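Local structure of fatty acid-binding protein TM_1468 (Thermotoga maritima, 1VPV) at residues T22-F27 with D52-E57; K171-V176 with V289-E294; G246-N251 with I273-K278. The protein binds long-chain fatty acids such as palmitate and may play a role in lipid transport or fatty acid metabolism. All blocks are in the same frame, centred on the assembly; numbering follows the deposited sequence.

Contact 1 of 3, residues T22-F27 with D52-E57; sequences TADVPF and DEREPE
R54 reaches across to the backbone of D24 and V25 while F27 lies against both R54 and P56, tying the loop after strand 15-20 to the entry of helix 56-68. R54 is the centre of an inverse gamma turn, closed by a weak bond from E55 N to E53 O, and the turn leads straight into that helix. The arginine chain bends at chi2 and chi3, the latter placing NE within bonding distance of V25 O. There the side chain grips one carbonyl oxygen side-on with two nitrogens: R54 NE lies 3.0 Å from V25 O, and R54 NH2 lies 2.9 Å from the same V25 O. Both bonds are bent at the hydrogen, and NH2 sits well above the carbonyl plane while NE is only slightly tilted from it. The guanidinium is sandwiched. D24 CA rests over the centre of one face, and F27 CE1 is offset toward the rim of the other.

The phenyl ring is layered in turn between R54 NH2 on one face and the P56 ring on the other. P56 CG stands 3.8 Å from the F27 ring centroid and only 7° off its normal, a CH-pi contact. E55 caps the helix that P56 begins, its OE2 accepting from E57 N. The charge of R54 also feels D24, but D24 OD1 is 3.8 Å from R54 NH1 and well out of the guanidinium plane, so this salt bridge is long and purely electrostatic. The carboxylate of D24 is held mainly from elsewhere, OD2 by S134 and OD1 by G277 N, while NH2 of R54 has a second acceptor in P275 O. D52, bonded through OD1 to K278 N, approaches D24 through a water placed 2.8 Å from D24 OD1 and 2.8 Å from D52 OD2.

Contact 2 of 3, residues K171-V176 with V289-E294; sequences KAIFYV and VGFGIE. With PLM (palmitic acid), chain D.
F174 and G290 face each other with their CA atoms only 3.7 Å apart, the tightest pair in this antiparallel ladder between two neighbouring strands of a mixed six-stranded sheet. A beta carbon on G290 would fall 2.4 Å from F174 CB, so the close approach depends on the missing side chain. On either side of it the hydrogen-bonded pairs K171–I293, I173–F291 and Y175–V289 each contribute two backbone bonds; F291 N to I173 O, at 2.8 Å, is the shortest of the six.

One sheet face carries A172 and F174 beside G290 and G292, and the palmitate tail lies on it. F174 CG takes the position between the backbone N and the carbonyl carbon (chi1 67°), and one face of the ring is turned to the chain, palmitate CC 3.7 Å above its plane and over its centre. The last carbon, CG of the palmitate, ends 3.8 Å from A172 CB and 3.5 Å from both G292 N and F291 O.

The other face is largely apolar in its middle. V289 CB lies over the Y175 ring, offset toward its rim, and I173 CB meets F291 CE1 at 3.8 Å, each pair running side by side. Helices 220-232 and 252-263 pack over this layer, with L228 on I173 and L262 on F291. With the F174 ring and A172 CB along it and glycine backbone at its end, the tail is probably held here mainly by dispersion and water exclusion.

Contact 3 of 3, residues G246-N251 with I273-K278; sequences GVHADN and ISPMGK. With PLM (palmitic acid), chain D.
The beta-alpha-beta unit of strand 241-248, helix 252-263 and strand 267-275 brings G246, V247 and H248 alongside I273, S274 and P275 as a parallel pair, with the segment axes 24° apart. Two backbone bonds tie them: S274 N to G246 O at 2.8 Å, nearly straight, and M276 N to H248 O at 2.7 Å, the donor standing above the carbonyl plane.

Beyond the strand ends, selenomethionine M276 turns back over the other segment. Its SE lies 3.6 Å from A249 N, and a bend at chi3 sends CE to V247 CG2, 3.6 Å away, the two side chains crossing at about a right angle. Both methyls touch the palmitate chain, M276 CE at 3.5 Å from palmitate CE. S274 OG, on the same sheet face as V247, bonds to D24 O.

H248 projects to the opposite face, beneath helix 252-263. Its CD2 meets I273 CG2 at 3.7 Å and NE2 approaches P275 CB, while ND1 accepts the N-H of N251 at 2.8 Å. An alanine in place of H248 would probably leave that N-H without its acceptor and open a gap beside I273 and P275. N251 OD1 caps the helix at G254 N, so the H248 bond probably helps hold the residue that caps it, and the use of ND1 as an acceptor implies that the ring proton probably sits on NE2.

How the contacts relate
Contacts 2 and 3 belong to one sheet: strands 289-295 and 241-248 are neighbours, joined where V247 N meets G290 O at 2.9 Å, and contact 3 is nested inside the chain loop that contact 2 closes. Both line the tail of the palmitate. Contact 1 joins a loop of the other sheet to the start of helix 56-68 and touches contact 3 directly through D24; their centres are about 9 Å apart. Contacts 1 and 2, with centres about 17 Å apart, do not touch. The ligand spans the distance: its acid end is hydrogen-bonded to T75 and S108, and the T22 side chain of contact 1 comes within about 5 Å of the palmitate, measured between nearest atoms.

Contact 1 of 3, residues T22-F27 with D52-E57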
loop_
_atom_site.group_PDB
_atom_site.type_symbol
_atom_site.label_atom_id
_atom_site.label_comp_id
_atom_site.label_asym_id
_atom_site.label_seq_id
_atom_site.Cartn_x
_atom_site.Cartn_y
_atom_site.Cartn_z
ATOM N N THR A 22 1.672 4.643 4.099
ATOM C CA THR A 22 1.416 3.206 4.015
ATOM C C THR A 22 1.043 2.712 2.607
ATOM O O THR A 22 0.912 1.534 2.422
ATOM C CB THR A 22 0.285 2.752 4.978
ATOM O OG1 THR A 22 -0.982 3.112 4.449
ATOM C CG2 THR A 22 0.446 3.396 6.310
ATOM N N ALA A 23 0.844 3.616 1.660
ATOM C CA ALA A 23 0.683 3.255 0.252
ATOM C C ALA A 23 1.971 2.781 -0.438
ATOM O O ALA A 23 1.894 2.173 -1.521
ATOM C CB ALA A 23 0.063 4.432 -0.563
ATOM N N ASP A 24 3.133 3.078 0.166
ATOM C CA ASP A 24 4.430 2.660 -0.374
ATOM C C ASP A 24 4.488 2.981 -1.873
ATOM O O ASP A 24 4.815 2.122 -2.705
ATOM C CB ASP A 24 4.647 1.154 -0.154
ATOM C CG ASP A 24 4.625 0.751 1.314
ATOM O OD1 ASP A 24 4.946 1.599 2.180
ATOM O OD2 ASP A 24 4.314 -0.446 1.605
ATOM N N VAL A 25 4.142 4.218 -2.206
ATOM C CA VAL A 25 4.044 4.672 -3.588
ATOM C C VAL A 25 5.416 4.692 -4.264
ATOM O O VAL A 25 6.401 5.170 -3.662
ATOM C CB VAL A 25 3.352 6.089 -3.688
ATOM C CG1 VAL A 25 4.224 7.188 -3.080
ATOM C CG2 VAL A 25 2.981 6.420 -5.143
ATOM N N PRO A 26 5.509 4.170 -5.509
ATOM C CA PRO A 26 6.836 4.154 -6.174
ATOM C C PRO A 26 7.396 5.552 -6.285
ATOM O O PRO A 26 6.635 6.491 -6.526
ATOM C CB PRO A 26 6.540 3.550 -7.539
ATOM C CG PRO A 26 5.248 2.730 -7.307
ATOM C CD PRO A 26 4.464 3.569 -6.351
ATOM N N PHE A 27 8.695 5.726 -6.081
ATOM C CA PHE A 27 9.215 7.102 -5.976
ATOM C C PHE A 27 8.868 7.918 -7.209
ATOM O O PHE A 27 8.471 9.072 -7.076
ATOM C CB PHE A 27 10.731 7.129 -5.658
ATOM C CG PHE A 27 11.055 6.474 -4.344
ATOM C CD1 PHE A 27 10.561 7.006 -3.156
ATOM C CD2 PHE A 27 11.761 5.281 -4.292
ATOM C CE1 PHE A 27 10.791 6.368 -1.931
ATOM C CE2 PHE A 27 12.018 4.644 -3.064
ATOM C CZ PHE A 27 11.525 5.192 -1.891
ATOM N N ASP A 52 7.225 8.802 8.401
ATOM C CA ASP A 52 7.402 7.870 7.273
ATOM C C ASP A 52 7.475 8.670 5.965
ATOM O O ASP A 52 6.513 8.715 5.193
ATOM C CB ASP A 52 6.233 6.872 7.299
ATOM C CG ASP A 52 6.394 5.677 6.329
ATOM O OD1 ASP A 52 7.377 5.575 5.589
ATOM O OD2 ASP A 52 5.493 4.811 6.289
ATOM N N GLU A 53 8.612 9.338 5.724
ATOM C CA GLU A 53 8.774 10.168 4.513
ATOM C C GLU A 53 9.127 9.307 3.302
ATOM O O GLU A 53 9.985 8.435 3.418
ATOM C CB GLU A 53 9.907 11.175 4.690
ATOM C CG GLU A 53 9.682 12.251 5.730
ATOM C CD GLU A 53 8.670 13.335 5.343
ATOM O OE1 GLU A 53 8.167 13.362 4.196
ATOM O OE2 GLU A 53 8.387 14.179 6.222
ATOM N N ARG A 54 8.507 9.566 2.148
ATOM C CA ARG A 54 8.803 8.807 0.929
ATOM C C ARG A 54 10.025 9.368 0.262
ATOM O O ARG A 54 9.926 10.051 -0.742
ATOM C CB ARG A 54 7.668 8.815 -0.118
ATOM C CG ARG A 54 6.521 7.930 0.127
ATOM C CD ARG A 54 6.868 6.461 0.400
ATOM N NE ARG A 54 7.107 5.591 -0.763
ATOM C CZ ARG A 54 7.475 4.311 -0.641
ATOM N NH1 ARG A 54 7.650 3.779 0.558
ATOM N NH2 ARG A 54 7.705 3.559 -1.703
ATOM N N GLU A 55 11.168 8.997 0.795
ATOM C CA GLU A 55 12.447 9.443 0.327
ATOM C C GLU A 55 13.348 8.208 0.406
ATOM O O GLU A 55 13.432 7.600 1.468
ATOM C CB GLU A 55 12.907 10.567 1.247
ATOM C CG GLU A 55 14.398 10.607 1.577
ATOM C CD GLU A 55 15.237 11.132 0.446
ATOM O OE1 GLU A 55 15.022 12.297 0.064
ATOM O OE2 GLU A 55 16.112 10.384 -0.049
ATOM N N PRO A 56 13.975 7.797 -0.719
ATOM C CA PRO A 56 14.737 6.532 -0.716
ATOM C C PRO A 56 15.774 6.426 0.404
ATOM O O PRO A 56 15.873 5.384 1.017
ATOM C CB PRO A 56 15.457 6.524 -2.081
ATOM C CG PRO A 56 14.732 7.486 -2.924
ATOM C CD PRO A 56 14.023 8.477 -2.031
ATOM N N GLU A 57 16.552 7.485 0.655
ATOM C CA GLU A 57 17.584 7.444 1.710
ATOM C C GLU A 57 16.981 7.172 3.092
ATOM O O GLU A 57 17.510 6.337 3.835
ATOM C CB GLU A 57 18.406 8.739 1.767
HETATM O O HOH W 1 4.945 2.426 4.887
#

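Contact 2 of 3, residues K171-V176 with V289-E294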
loop_
_atom_site.group_PDB
_atom_site.type_symbol
_atom_site.label_atom_id
_atom_site.label_comp_id
_atom_site.label_asym_id
_atom_site.label_seq_id
_atom_site.Cartn_x
_atom_site.Cartn_y
_atom_site.Cartn_z
ATOM N N LYS A 171 -5.754 -5.966 -5.652
ATOM C CA LYS A 171 -5.452 -6.988 -4.655
ATOM C C LYS A 171 -4.128 -6.706 -3.978
ATOM O O LYS A 171 -3.225 -6.097 -4.567
ATOM C CB LYS A 171 -5.384 -8.349 -5.344
ATOM C CG LYS A 171 -6.617 -8.639 -6.182
ATOM C CD LYS A 171 -6.534 -9.981 -6.771
ATOM C CE LYS A 171 -7.769 -10.281 -7.573
ATOM N NZ LYS A 171 -8.944 -10.361 -6.661
ATOM N N ALA A 172 -4.035 -7.116 -2.719
ATOM C CA ALA A 172 -2.779 -7.066 -1.951
ATOM C C ALA A 172 -2.523 -8.460 -1.367
ATOM O O ALA A 172 -3.368 -9.005 -0.633
ATOM C CB ALA A 172 -2.878 -6.038 -0.864
ATOM N N ILE A 173 -1.388 -9.043 -1.752
ATOM C CA ILE A 173 -1.026 -10.441 -1.463
ATOM C C ILE A 173 0.480 -10.471 -1.106
ATOM O O ILE A 173 1.312 -9.930 -1.841
ATOM C CB ILE A 173 -1.324 -11.332 -2.686
ATOM C CG1 ILE A 173 -2.829 -11.261 -3.033
ATOM C CG2 ILE A 173 -0.886 -12.779 -2.447
ATOM C CD1 ILE A 173 -3.231 -11.972 -4.315
ATOM N N PHE A 174 0.840 -11.076 0.022
ATOM C CA PHE A 174 2.238 -10.981 0.507
ATOM C C PHE A 174 2.575 -12.098 1.481
ATOM O O PHE A 174 1.676 -12.807 1.978
ATOM C CB PHE A 174 2.514 -9.591 1.154
ATOM C CG PHE A 174 1.759 -9.332 2.445
ATOM C CD1 PHE A 174 0.377 -9.072 2.438
ATOM C CD2 PHE A 174 2.428 -9.323 3.664
ATOM C CE1 PHE A 174 -0.338 -8.791 3.647
ATOM C CE2 PHE A 174 1.758 -9.052 4.852
ATOM C CZ PHE A 174 0.350 -8.794 4.851
ATOM N N TYR A 175 3.873 -12.274 1.728
ATOM C CA TYR A 175 4.336 -13.219 2.760
ATOM C C TYR A 175 5.375 -12.597 3.632
ATOM O O TYR A 175 6.188 -11.780 3.172
ATOM C CB TYR A 175 4.855 -14.523 2.181
ATOM C CG TYR A 175 6.191 -14.501 1.414
ATOM C CD1 TYR A 175 7.417 -14.381 2.080
ATOM C CD2 TYR A 175 6.228 -14.686 0.042
ATOM C CE1 TYR A 175 8.606 -14.378 1.407
ATOM C CE2 TYR A 175 7.444 -14.704 -0.656
ATOM C CZ TYR A 175 8.607 -14.568 0.037
ATOM O OH TYR A 175 9.782 -14.596 -0.635
ATOM N N VAL A 176 5.331 -12.988 4.905
ATOM C CA VAL A 176 6.302 -12.591 5.900
ATOM C C VAL A 176 7.036 -13.846 6.358
ATOM O O VAL A 176 6.549 -14.962 6.165
ATOM C CB VAL A 176 5.611 -11.898 7.109
ATOM C CG1 VAL A 176 4.908 -10.627 6.659
ATOM C CG2 VAL A 176 4.647 -12.843 7.806
ATOM N N VAL A 289 7.855 -9.854 1.311
ATOM C CA VAL A 289 7.731 -9.750 -0.141
ATOM C C VAL A 289 6.255 -9.891 -0.553
ATOM O O VAL A 289 5.523 -10.761 -0.061
ATOM C CB VAL A 289 8.607 -10.843 -0.843
ATOM C CG1 VAL A 289 8.173 -11.106 -2.279
ATOM C CG2 VAL A 289 10.029 -10.432 -0.821
ATOM N N GLY A 290 5.804 -9.036 -1.455
ATOM C CA GLY A 290 4.421 -9.119 -1.865
ATOM C C GLY A 290 4.185 -8.427 -3.173
ATOM O O GLY A 290 5.126 -7.869 -3.775
ATOM N N PHE A 291 2.931 -8.453 -3.627
ATOM C CA PHE A 291 2.561 -7.568 -4.697
ATOM C C PHE A 291 1.181 -6.984 -4.569
ATOM O O PHE A 291 0.282 -7.600 -3.985
ATOM C CB PHE A 291 2.794 -8.190 -6.080
ATOM C CG PHE A 291 2.332 -9.621 -6.256
ATOM C CD1 PHE A 291 1.248 -10.147 -5.589
ATOM C CD2 PHE A 291 2.956 -10.412 -7.201
ATOM C CE1 PHE A 291 0.864 -11.454 -5.810
ATOM C CE2 PHE A 291 2.570 -11.722 -7.411
ATOM C CZ PHE A 291 1.529 -12.239 -6.731
ATOM N N GLY A 292 1.048 -5.752 -5.076
ATOM C CA GLY A 292 -0.241 -5.135 -5.349
ATOM C C GLY A 292 -0.523 -5.452 -6.796
ATOM O O GLY A 292 0.336 -5.234 -7.643
ATOM N N ILE A 293 -1.715 -5.969 -7.081
ATOM C CA ILE A 293 -2.091 -6.374 -8.409
ATOM C C ILE A 293 -3.327 -5.604 -8.867
ATOM O O ILE A 293 -4.271 -5.460 -8.097
ATOM C CB ILE A 293 -2.459 -7.887 -8.440
ATOM C CG1 ILE A 293 -1.285 -8.773 -7.993
ATOM C CG2 ILE A 293 -2.970 -8.282 -9.782
ATOM C CD1 ILE A 293 -0.203 -8.938 -8.968
ATOM N N GLU A 294 -3.298 -5.122 -10.122
ATOM C CA GLU A 294 -4.459 -4.592 -10.849
ATOM C C GLU A 294 -4.799 -5.510 -12.006
ATOM O O GLU A 294 -4.007 -5.694 -12.934
ATOM C CB GLU A 294 -4.202 -3.191 -11.423
ATOM C CG GLU A 294 -5.359 -2.678 -12.354
ATOM C CD GLU A 294 -5.017 -1.404 -13.155
ATOM O OE1 GLU A 294 -3.867 -0.904 -13.018
ATOM O OE2 GLU A 294 -5.893 -0.900 -13.929
HETATM C C1 PLM D . -1.544 3.334 11.877
HETATM O O1 PLM D . -2.625 3.992 11.823
HETATM O O2 PLM D . -0.828 3.309 12.930
HETATM C C2 PLM D . -1.108 2.592 10.635
HETATM C C3 PLM D . -1.399 1.109 10.747
HETATM C C4 PLM D . -0.820 0.372 9.547
HETATM C C5 PLM D . -1.062 -1.124 9.720
HETATM C C6 PLM D . -0.510 -1.930 8.572
HETATM C C7 PLM D . -0.805 -3.416 8.703
HETATM C C8 PLM D . 0.089 -4.238 7.780
HETATM C C9 PLM D . -0.355 -4.137 6.338
HETATM C CA PLM D . 0.576 -4.880 5.400
HETATM C CB PLM D . 0.015 -4.890 3.986
HETATM C CC PLM D . 1.076 -5.369 3.000
HETATM C CD PLM D . 0.510 -5.558 1.577
HETATM C CE PLM D . 1.600 -5.818 0.552
HETATM C CF PLM D . 1.044 -6.187 -0.815
HETATM C CG PLM D . 0.669 -4.959 -1.650
#

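Contact 3 of 3, residues G246-N251 with I273-K278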
loop_
_atom_site.group_PDB
_atom_site.type_symbol
_atom_site.label_atom_id
_atom_site.label_comp_id
_atom_site.label_asym_id
_atom_site.label_seq_id
_atom_site.Cartn_x
_atom_site.Cartn_y
_atom_site.Cartn_z
ATOM N N GLY A 246 5.504 -4.674 -7.338
ATOM C CA GLY A 246 6.181 -5.562 -6.408
ATOM C C GLY A 246 6.656 -4.773 -5.201
ATOM O O GLY A 246 7.285 -3.696 -5.349
ATOM N N VAL A 247 6.333 -5.268 -4.001
ATOM C CA VAL A 247 6.771 -4.601 -2.772
ATOM C C VAL A 247 7.656 -5.487 -1.945
ATOM O O VAL A 247 7.578 -6.713 -2.002
ATOM C CB VAL A 247 5.608 -4.087 -1.882
ATOM C CG1 VAL A 247 4.792 -3.036 -2.631
ATOM C CG2 VAL A 247 4.745 -5.240 -1.435
ATOM N N HIS A 248 8.510 -4.840 -1.165
ATOM C CA HIS A 248 9.430 -5.553 -0.330
ATOM C C HIS A 248 9.901 -4.664 0.812
ATOM O O HIS A 248 10.045 -3.467 0.653
ATOM C CB HIS A 248 10.616 -6.009 -1.179
ATOM C CG HIS A 248 11.535 -4.894 -1.574
ATOM N ND1 HIS A 248 12.699 -4.610 -0.885
ATOM C CD2 HIS A 248 11.449 -3.977 -2.570
ATOM C CE1 HIS A 248 13.294 -3.572 -1.448
ATOM N NE2 HIS A 248 12.546 -3.162 -2.463
ATOM N N ALA A 249 10.146 -5.282 1.954
ATOM C CA ALA A 249 10.798 -4.640 3.076
ATOM C C ALA A 249 12.240 -5.098 3.083
ATOM O O ALA A 249 12.591 -6.106 3.699
ATOM C CB ALA A 249 10.096 -5.021 4.395
ATOM N N ASP A 250 13.062 -4.355 2.359
ATOM C CA ASP A 250 14.489 -4.617 2.208
ATOM C C ASP A 250 14.773 -6.023 1.782
ATOM O O ASP A 250 15.558 -6.720 2.419
ATOM C CB ASP A 250 15.184 -4.316 3.514
ATOM C CG ASP A 250 16.702 -4.144 3.368
ATOM O OD1 ASP A 250 17.223 -3.770 2.284
ATOM O OD2 ASP A 250 17.365 -4.370 4.391
ATOM N N ASN A 251 14.095 -6.459 0.719
ATOM C CA ASN A 251 14.286 -7.806 0.141
ATOM C C ASN A 251 14.055 -7.834 -1.364
ATOM O O ASN A 251 13.106 -8.452 -1.889
ATOM C CB ASN A 251 13.360 -8.800 0.824
ATOM C CG ASN A 251 13.743 -10.243 0.529
ATOM O OD1 ASN A 251 14.573 -10.524 -0.348
ATOM N ND2 ASN A 251 13.158 -11.158 1.273
ATOM N N ILE A 273 8.885 -1.879 -9.002
ATOM C CA ILE A 273 9.184 -2.319 -7.657
ATOM C C ILE A 273 9.166 -1.105 -6.727
ATOM O O ILE A 273 9.698 -0.057 -7.068
ATOM C CB ILE A 273 10.562 -3.041 -7.614
ATOM C CG1 ILE A 273 10.426 -4.422 -8.277
ATOM C CG2 ILE A 273 11.058 -3.222 -6.179
ATOM C CD1 ILE A 273 11.750 -5.089 -8.563
ATOM N N SER A 274 8.563 -1.261 -5.555
ATOM C CA SER A 274 8.533 -0.217 -4.534
ATOM C C SER A 274 8.891 -0.740 -3.138
ATOM O O SER A 274 8.229 -1.645 -2.603
ATOM C CB SER A 274 7.140 0.395 -4.469
ATOM O OG SER A 274 7.114 1.516 -3.620
ATOM N N PRO A 275 9.912 -0.156 -2.522
ATOM C CA PRO A 275 10.231 -0.588 -1.170
ATOM C C PRO A 275 9.123 -0.205 -0.175
ATOM O O PRO A 275 8.538 0.854 -0.280
ATOM C CB PRO A 275 11.515 0.168 -0.853
ATOM C CG PRO A 275 11.514 1.314 -1.747
ATOM C CD PRO A 275 10.804 0.906 -2.992
HETATM N N MSE A 276 8.836 -1.068 0.776
HETATM C CA MSE A 276 7.821 -0.744 1.778
HETATM C C MSE A 276 8.383 0.277 2.770
HETATM O O MSE A 276 9.554 0.182 3.213
HETATM C CB MSE A 276 7.364 -2.006 2.512
HETATM C CG MSE A 276 6.618 -2.965 1.659
HETATM SE SE MSE A 276 6.633 -4.870 2.288
HETATM C CE MSE A 276 4.646 -5.255 2.145
ATOM N N GLY A 277 7.546 1.258 3.100
ATOM C CA GLY A 277 7.945 2.351 4.002
ATOM C C GLY A 277 8.129 1.917 5.455
ATOM O O GLY A 277 8.092 0.730 5.780
ATOM N N LYS A 278 8.318 2.899 6.326
ATOM C CA LYS A 278 8.609 2.636 7.746
ATOM C C LYS A 278 7.424 1.985 8.478
ATOM O O LYS A 278 7.589 1.046 9.247
ATOM C CB LYS A 278 9.035 3.930 8.486
ATOM C CG LYS A 278 10.081 4.779 7.777
ATOM C CD LYS A 278 10.619 5.855 8.727
ATOM C CE LYS A 278 11.646 6.766 8.060
ATOM N NZ LYS A 278 11.896 7.932 8.943
HETATM C C1 PLM D . -1.544 3.334 11.877
HETATM O O1 PLM D . -2.625 3.992 11.823
HETATM O O2 PLM D . -0.828 3.309 12.930
HETATM C C2 PLM D . -1.108 2.592 10.635
HETATM C C3 PLM D . -1.399 1.109 10.747
HETATM C C4 PLM D . -0.820 0.372 9.547
HETATM C C5 PLM D . -1.062 -1.124 9.720
HETATM C C6 PLM D . -0.510 -1.930 8.572
HETATM C C7 PLM D . -0.805 -3.416 8.703
HETATM C C8 PLM D . 0.089 -4.238 7.780
HETATM C C9 PLM D . -0.355 -4.137 6.338
HETATM C CA PLM D . 0.576 -4.880 5.400
HETATM C CB PLM D . 0.015 -4.890 3.986
HETATM C CC PLM D . 1.076 -5.369 3.000
HETATM C CD PLM D . 0.510 -5.558 1.577
HETATM C CE PLM D . 1.600 -5.818 0.552
HETATM C CF PLM D . 1.044 -6.187 -0.815
HETATM C CG PLM D . 0.669 -4.959 -1.650
#